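Local coordinates for fibronectin type III domain-containing protein (PDB 6P2K), which probably hydrolyses the beta-glucan backbone of xyloglucan as a family 74 glycoside hydrolase, this chain being its two-propeller catalytic part, at residues Gln16-Val30 and Arg334-Ala346. Sequence-based numbering, arbitrary orientation.
Sequences QVQDVVADPNQANVV and RFAHYTPVTGGWA. With ZN (zinc ion), chain Q.
Trp345 lies sandwiched in the outer bend of residues 16-30. Over one face of the indole sit Asn28 N and Ala27 CA, the latter in a CH-pi contact 3.4 Å from the centroid of the five-membered ring. Ala22 CB and Pro340 CD cover the opposite face. At the edge, Trp345 NE1 donates to Asp23 O at 2.8 Å, in the ring plane, with an N-H...O angle of 159°. A leucine here would probably leave Asp23 O without this donor and open a gap between Ala22 and Ala27.

The packing continues inward at Phe335. Its CG sits between the backbone N and the carbonyl carbon (chi1 67°), which lays one ring face over the backbone of Asp19 and Val20, with Asp19 CA 3.8 Å from the centroid. Val17 CG1 and Val20 CG2 touch its CE2 and CZ. His337 NE2 bonds weakly to Asp19 OD1; His337 ND1 is hydrogen-bonded to Glu269.

Strands 17-22 and 336-338 each begin a four-stranded antiparallel sheet, the blade pattern of a seven-bladed beta-propeller. The contact lies where the first and seventh blades meet, closing the ring.

The zinc end is polar. The Gln16 amide stacks on the Arg334 guanidinium, planes 10° apart, while Gln16 OE1 binds zinc at 2.1 Å together with Asp124 and three waters. Arg334 NE donates to Val17 O at 2.9 Å, and NH2 forms a salt bridge with Asp123.

Thr342, Gly343 and Gly344, at the tip of a type I' turn, are the solvent side. Ala27 N donates to Gly343 O at 3.1 Å and Thr342 OG1 lies 2.8 Å from Pro24 O, yet a side chain at Gly343 would hit Pro24 O.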
loop_
_atom_site.group_PDB
_atom_site.type_symbol
_atom_site.label_atom_id
_atom_site.label_comp_id
_atom_site.label_asym_id
_atom_site.label_seq_id
_atom_site.Cartn_x
_atom_site.Cartn_y
_atom_site.Cartn_z
ATOM N N GLN B 16 -5.713 3.092 -43.603
ATOM C CA GLN B 16 -6.374 2.101 -44.445
ATOM C C GLN B 16 -5.449 1.638 -45.566
ATOM O O GLN B 16 -4.887 2.451 -46.303
ATOM C CB GLN B 16 -7.666 2.684 -45.023
ATOM C CG GLN B 16 -8.448 1.730 -45.915
ATOM C CD GLN B 16 -9.805 2.288 -46.324
ATOM O OE1 GLN B 16 -9.935 2.967 -47.349
ATOM N NE2 GLN B 16 -10.825 2.001 -45.521
ATOM N N VAL B 17 -5.283 0.324 -45.677
ATOM C CA VAL B 17 -4.376 -0.281 -46.644
ATOM C C VAL B 17 -5.188 -0.742 -47.845
ATOM O O VAL B 17 -6.228 -1.396 -47.688
ATOM C CB VAL B 17 -3.596 -1.451 -46.020
ATOM C CG1 VAL B 17 -2.663 -2.074 -47.045
ATOM C CG2 VAL B 17 -2.816 -0.979 -44.805
ATOM N N GLN B 18 -4.718 -0.401 -49.046
ATOM C CA GLN B 18 -5.457 -0.730 -50.259
ATOM C C GLN B 18 -5.144 -2.129 -50.768
ATOM O O GLN B 18 -6.062 -2.860 -51.157
ATOM C CB GLN B 18 -5.165 0.301 -51.350
ATOM C CG GLN B 18 -5.383 1.734 -50.905
ATOM C CD GLN B 18 -6.823 2.003 -50.508
ATOM O OE1 GLN B 18 -7.732 1.935 -51.336
ATOM N NE2 GLN B 18 -7.039 2.306 -49.231
ATOM N N ASP B 19 -3.873 -2.527 -50.761
ATOM C CA ASP B 19 -3.491 -3.822 -51.306
ATOM C C ASP B 19 -2.046 -4.123 -50.941
ATOM O O ASP B 19 -1.258 -3.222 -50.642
ATOM C CB ASP B 19 -3.667 -3.861 -52.827
ATOM C CG ASP B 19 -3.913 -5.259 -53.345
ATOM O OD1 ASP B 19 -4.045 -6.185 -52.518
ATOM O OD2 ASP B 19 -3.975 -5.431 -54.579
ATOM N N VAL B 20 -1.718 -5.414 -50.962
ATOM C CA VAL B 20 -0.345 -5.899 -50.911
ATOM C C VAL B 20 -0.202 -6.916 -52.032
ATOM O O VAL B 20 -0.947 -7.903 -52.074
ATOM C CB VAL B 20 0.008 -6.529 -49.552
ATOM C CG1 VAL B 20 1.369 -7.201 -49.620
ATOM C CG2 VAL B 20 -0.020 -5.476 -48.453
ATOM N N VAL B 21 0.736 -6.673 -52.945
ATOM C CA VAL B 21 0.858 -7.446 -54.175
ATOM C C VAL B 21 2.217 -8.129 -54.203
ATOM O O VAL B 21 3.252 -7.470 -54.051
ATOM C CB VAL B 21 0.673 -6.558 -55.418
ATOM C CG1 VAL B 21 0.651 -7.414 -56.677
ATOM C CG2 VAL B 21 -0.602 -5.736 -55.299
ATOM N N ALA B 22 2.211 -9.440 -54.426
ATOM C CA ALA B 22 3.450 -10.194 -54.512
ATOM C C ALA B 22 4.038 -10.110 -55.914
ATOM O O ALA B 22 3.313 -10.129 -56.914
ATOM C CB ALA B 22 3.217 -11.656 -54.133
ATOM N N ASP B 23 5.360 -10.006 -55.978
ATOM C CA ASP B 23 6.098 -10.090 -57.230
ATOM C C ASP B 23 6.144 -11.556 -57.643
ATOM O O ASP B 23 6.764 -12.376 -56.952
ATOM C CB ASP B 23 7.508 -9.509 -57.061
ATOM C CG ASP B 23 8.293 -9.442 -58.366
ATOM O OD1 ASP B 23 7.951 -10.159 -59.333
ATOM O OD2 ASP B 23 9.275 -8.672 -58.419
ATOM N N PRO B 24 5.497 -11.930 -58.751
ATOM C CA PRO B 24 5.537 -13.338 -59.175
ATOM C C PRO B 24 6.922 -13.807 -59.584
ATOM O O PRO B 24 7.163 -15.022 -59.611
ATOM C CB PRO B 24 4.562 -13.374 -60.359
ATOM C CG PRO B 24 4.585 -11.983 -60.898
ATOM C CD PRO B 24 4.745 -11.087 -59.696
ATOM N N ASN B 25 7.841 -12.889 -59.894
ATOM C CA ASN B 25 9.177 -13.274 -60.330
ATOM C C ASN B 25 10.129 -13.541 -59.172
ATOM O O ASN B 25 11.105 -14.278 -59.352
ATOM C CB ASN B 25 9.778 -12.186 -61.224
ATOM C CG ASN B 25 8.854 -11.782 -62.353
ATOM O OD1 ASN B 25 8.668 -12.527 -63.313
ATOM N ND2 ASN B 25 8.273 -10.592 -62.245
ATOM N N GLN B 26 9.878 -12.964 -57.997
ATOM C CA GLN B 26 10.817 -13.034 -56.882
ATOM C C GLN B 26 10.047 -13.320 -55.602
ATOM O O GLN B 26 9.256 -12.482 -55.156
ATOM C CB GLN B 26 11.600 -11.731 -56.737
ATOM C CG GLN B 26 12.351 -11.262 -57.958
ATOM C CD GLN B 26 12.988 -9.915 -57.715
ATOM O OE1 GLN B 26 14.203 -9.806 -57.553
ATOM N NE2 GLN B 26 12.162 -8.875 -57.657
ATOM N N ALA B 27 10.299 -14.476 -54.994
ATOM C CA ALA B 27 9.692 -14.768 -53.704
ATOM C C ALA B 27 10.191 -13.786 -52.650
ATOM O O ALA B 27 11.346 -13.356 -52.678
ATOM C CB ALA B 27 9.998 -16.204 -53.288
ATOM N N ASN B 28 9.295 -13.422 -51.731
ATOM C CA ASN B 28 9.511 -12.482 -50.633
ATOM C C ASN B 28 9.560 -11.027 -51.091
ATOM O O ASN B 28 9.838 -10.142 -50.269
ATOM C CB ASN B 28 10.775 -12.818 -49.831
ATOM C CG ASN B 28 10.755 -14.237 -49.290
ATOM O OD1 ASN B 28 9.764 -14.671 -48.704
ATOM N ND2 ASN B 28 11.844 -14.971 -49.498
ATOM N N VAL B 29 9.279 -10.744 -52.360
ATOM C CA VAL B 29 9.208 -9.376 -52.868
ATOM C C VAL B 29 7.740 -8.981 -52.983
ATOM O O VAL B 29 6.975 -9.605 -53.726
ATOM C CB VAL B 29 9.925 -9.234 -54.220
ATOM C CG1 VAL B 29 9.723 -7.835 -54.766
ATOM C CG2 VAL B 29 11.405 -9.524 -54.046
ATOM N N VAL B 30 7.340 -7.949 -52.238
ATOM C CA VAL B 30 5.955 -7.494 -52.202
ATOM C C VAL B 30 5.913 -5.974 -52.246
ATOM O O VAL B 30 6.843 -5.287 -51.810
ATOM C CB VAL B 30 5.204 -7.997 -50.947
ATOM C CG1 VAL B 30 4.988 -9.499 -51.022
ATOM C CG2 VAL B 30 5.972 -7.627 -49.686
ATOM N N ARG B 334 -10.068 -6.364 -46.048
ATOM C CA ARG B 334 -10.484 -5.597 -47.216
ATOM C C ARG B 334 -9.640 -5.897 -48.448
ATOM O O ARG B 334 -9.917 -5.346 -49.518
ATOM C CB ARG B 334 -10.464 -4.093 -46.915
ATOM C CG ARG B 334 -9.232 -3.594 -46.182
ATOM C CD ARG B 334 -9.201 -2.072 -46.143
ATOM N NE ARG B 334 -9.093 -1.482 -47.478
ATOM C CZ ARG B 334 -10.081 -0.845 -48.103
ATOM N NH1 ARG B 334 -11.268 -0.713 -47.524
ATOM N NH2 ARG B 334 -9.882 -0.340 -49.311
ATOM N N PHE B 335 -8.621 -6.740 -48.318
ATOM C CA PHE B 335 -7.996 -7.396 -49.456
ATOM C C PHE B 335 -7.415 -8.708 -48.961
ATOM O O PHE B 335 -7.099 -8.856 -47.778
ATOM C CB PHE B 335 -6.905 -6.537 -50.112
ATOM C CG PHE B 335 -5.697 -6.324 -49.242
ATOM C CD1 PHE B 335 -4.682 -7.268 -49.189
ATOM C CD2 PHE B 335 -5.571 -5.174 -48.488
ATOM C CE1 PHE B 335 -3.578 -7.077 -48.387
ATOM C CE2 PHE B 335 -4.463 -4.975 -47.692
ATOM C CZ PHE B 335 -3.470 -5.930 -47.638
ATOM N N ALA B 336 -7.255 -9.653 -49.883
ATOM C CA ALA B 336 -6.685 -10.948 -49.537
ATOM C C ALA B 336 -6.242 -11.641 -50.814
ATOM O O ALA B 336 -7.046 -11.813 -51.734
ATOM C CB ALA B 336 -7.697 -11.810 -48.778
ATOM N N HIS B 337 -4.976 -12.044 -50.863
ATOM C CA HIS B 337 -4.408 -12.665 -52.049
ATOM C C HIS B 337 -3.603 -13.897 -51.672
ATOM O O HIS B 337 -2.880 -13.899 -50.670
ATOM C CB HIS B 337 -3.510 -11.690 -52.812
ATOM C CG HIS B 337 -4.227 -10.474 -53.303
ATOM N ND1 HIS B 337 -5.135 -10.512 -54.339
ATOM C CD2 HIS B 337 -4.168 -9.183 -52.902
ATOM C CE1 HIS B 337 -5.605 -9.297 -54.554
ATOM N NE2 HIS B 337 -5.037 -8.471 -53.693
ATOM N N TYR B 338 -3.737 -14.943 -52.483
ATOM C CA TYR B 338 -2.824 -16.070 -52.410
ATOM C C TYR B 338 -1.464 -15.670 -52.972
ATOM O O TYR B 338 -1.353 -14.761 -53.800
ATOM C CB TYR B 338 -3.374 -17.254 -53.203
ATOM C CG TYR B 338 -4.614 -17.906 -52.631
ATOM C CD1 TYR B 338 -4.558 -18.660 -51.466
ATOM C CD2 TYR B 338 -5.840 -17.780 -53.270
ATOM C CE1 TYR B 338 -5.691 -19.268 -50.954
ATOM C CE2 TYR B 338 -6.977 -18.390 -52.770
ATOM C CZ TYR B 338 -6.895 -19.130 -51.610
ATOM O OH TYR B 338 -8.021 -19.736 -51.102
ATOM N N THR B 339 -0.420 -16.360 -52.520
ATOM C CA THR B 339 0.896 -16.134 -53.090
ATOM C C THR B 339 0.984 -16.780 -54.474
ATOM O O THR B 339 0.300 -17.769 -54.753
ATOM C CB THR B 339 1.995 -16.697 -52.187
ATOM O OG1 THR B 339 1.784 -18.101 -51.979
ATOM C CG2 THR B 339 2.020 -15.977 -50.845
ATOM N N PRO B 340 1.805 -16.225 -55.365
ATOM C CA PRO B 340 2.008 -16.861 -56.670
ATOM C C PRO B 340 2.637 -18.238 -56.521
ATOM O O PRO B 340 3.191 -18.594 -55.478
ATOM C CB PRO B 340 2.956 -15.897 -57.397
ATOM C CG PRO B 340 2.816 -14.592 -56.677
ATOM C CD PRO B 340 2.503 -14.933 -55.254
ATOM N N VAL B 341 2.541 -19.022 -57.595
ATOM C CA VAL B 341 3.195 -20.326 -57.645
ATOM C C VAL B 341 4.592 -20.250 -58.241
ATOM O O VAL B 341 5.368 -21.210 -58.107
ATOM C CB VAL B 341 2.343 -21.330 -58.446
ATOM C CG1 VAL B 341 0.979 -21.491 -57.806
ATOM C CG2 VAL B 341 2.191 -20.860 -59.878
ATOM N N THR B 342 4.940 -19.143 -58.890
ATOM C CA THR B 342 6.242 -18.968 -59.510
ATOM C C THR B 342 7.201 -18.255 -58.559
ATOM O O THR B 342 6.831 -17.817 -57.468
ATOM C CB THR B 342 6.113 -18.173 -60.811
ATOM O OG1 THR B 342 5.352 -16.984 -60.567
ATOM C CG2 THR B 342 5.417 -19.003 -61.876
ATOM N N GLY B 343 8.457 -18.151 -58.991
ATOM C CA GLY B 343 9.453 -17.359 -58.300
ATOM C C GLY B 343 9.995 -17.945 -57.017
ATOM O O GLY B 343 10.753 -17.262 -56.319
ATOM N N GLY B 344 9.648 -19.184 -56.682
ATOM C CA GLY B 344 10.069 -19.774 -55.429
ATOM C C GLY B 344 9.173 -19.473 -54.250
ATOM O O GLY B 344 9.559 -19.760 -53.109
ATOM N N TRP B 345 7.996 -18.899 -54.482
ATOM C CA TRP B 345 7.087 -18.587 -53.390
ATOM C C TRP B 345 6.560 -19.867 -52.759
ATOM O O TRP B 345 6.293 -20.854 -53.449
ATOM C CB TRP B 345 5.909 -17.753 -53.896
ATOM C CG TRP B 345 6.174 -16.284 -54.033
ATOM C CD1 TRP B 345 6.528 -15.618 -55.170
ATOM C CD2 TRP B 345 6.077 -15.292 -53.001
ATOM N NE1 TRP B 345 6.669 -14.276 -54.909
ATOM C CE2 TRP B 345 6.398 -14.049 -53.585
ATOM C CE3 TRP B 345 5.760 -15.335 -51.639
ATOM C CZ2 TRP B 345 6.409 -12.859 -52.854
ATOM C CZ3 TRP B 345 5.770 -14.152 -50.914
ATOM C CH2 TRP B 345 6.095 -12.933 -51.524
ATOM N N ALA B 346 6.419 -19.851 -51.437
ATOM C CA ALA B 346 5.626 -20.872 -50.774
ATOM C C ALA B 346 4.156 -20.460 -50.793
ATOM O O ALA B 346 3.808 -19.331 -51.150
ATOM C CB ALA B 346 6.114 -21.093 -49.343
HETATM ZN ZN ZN Q . -10.588 4.238 -48.831
HETATM O O HOH W 1 -8.583 -2.969 -50.679
HETATM O O HOH W 2 -9.543 5.669 -47.699
HETATM O O HOH W 3 -12.462 4.324 -47.885
HETATM O O HOH W 4 -10.270 3.090 -50.570
#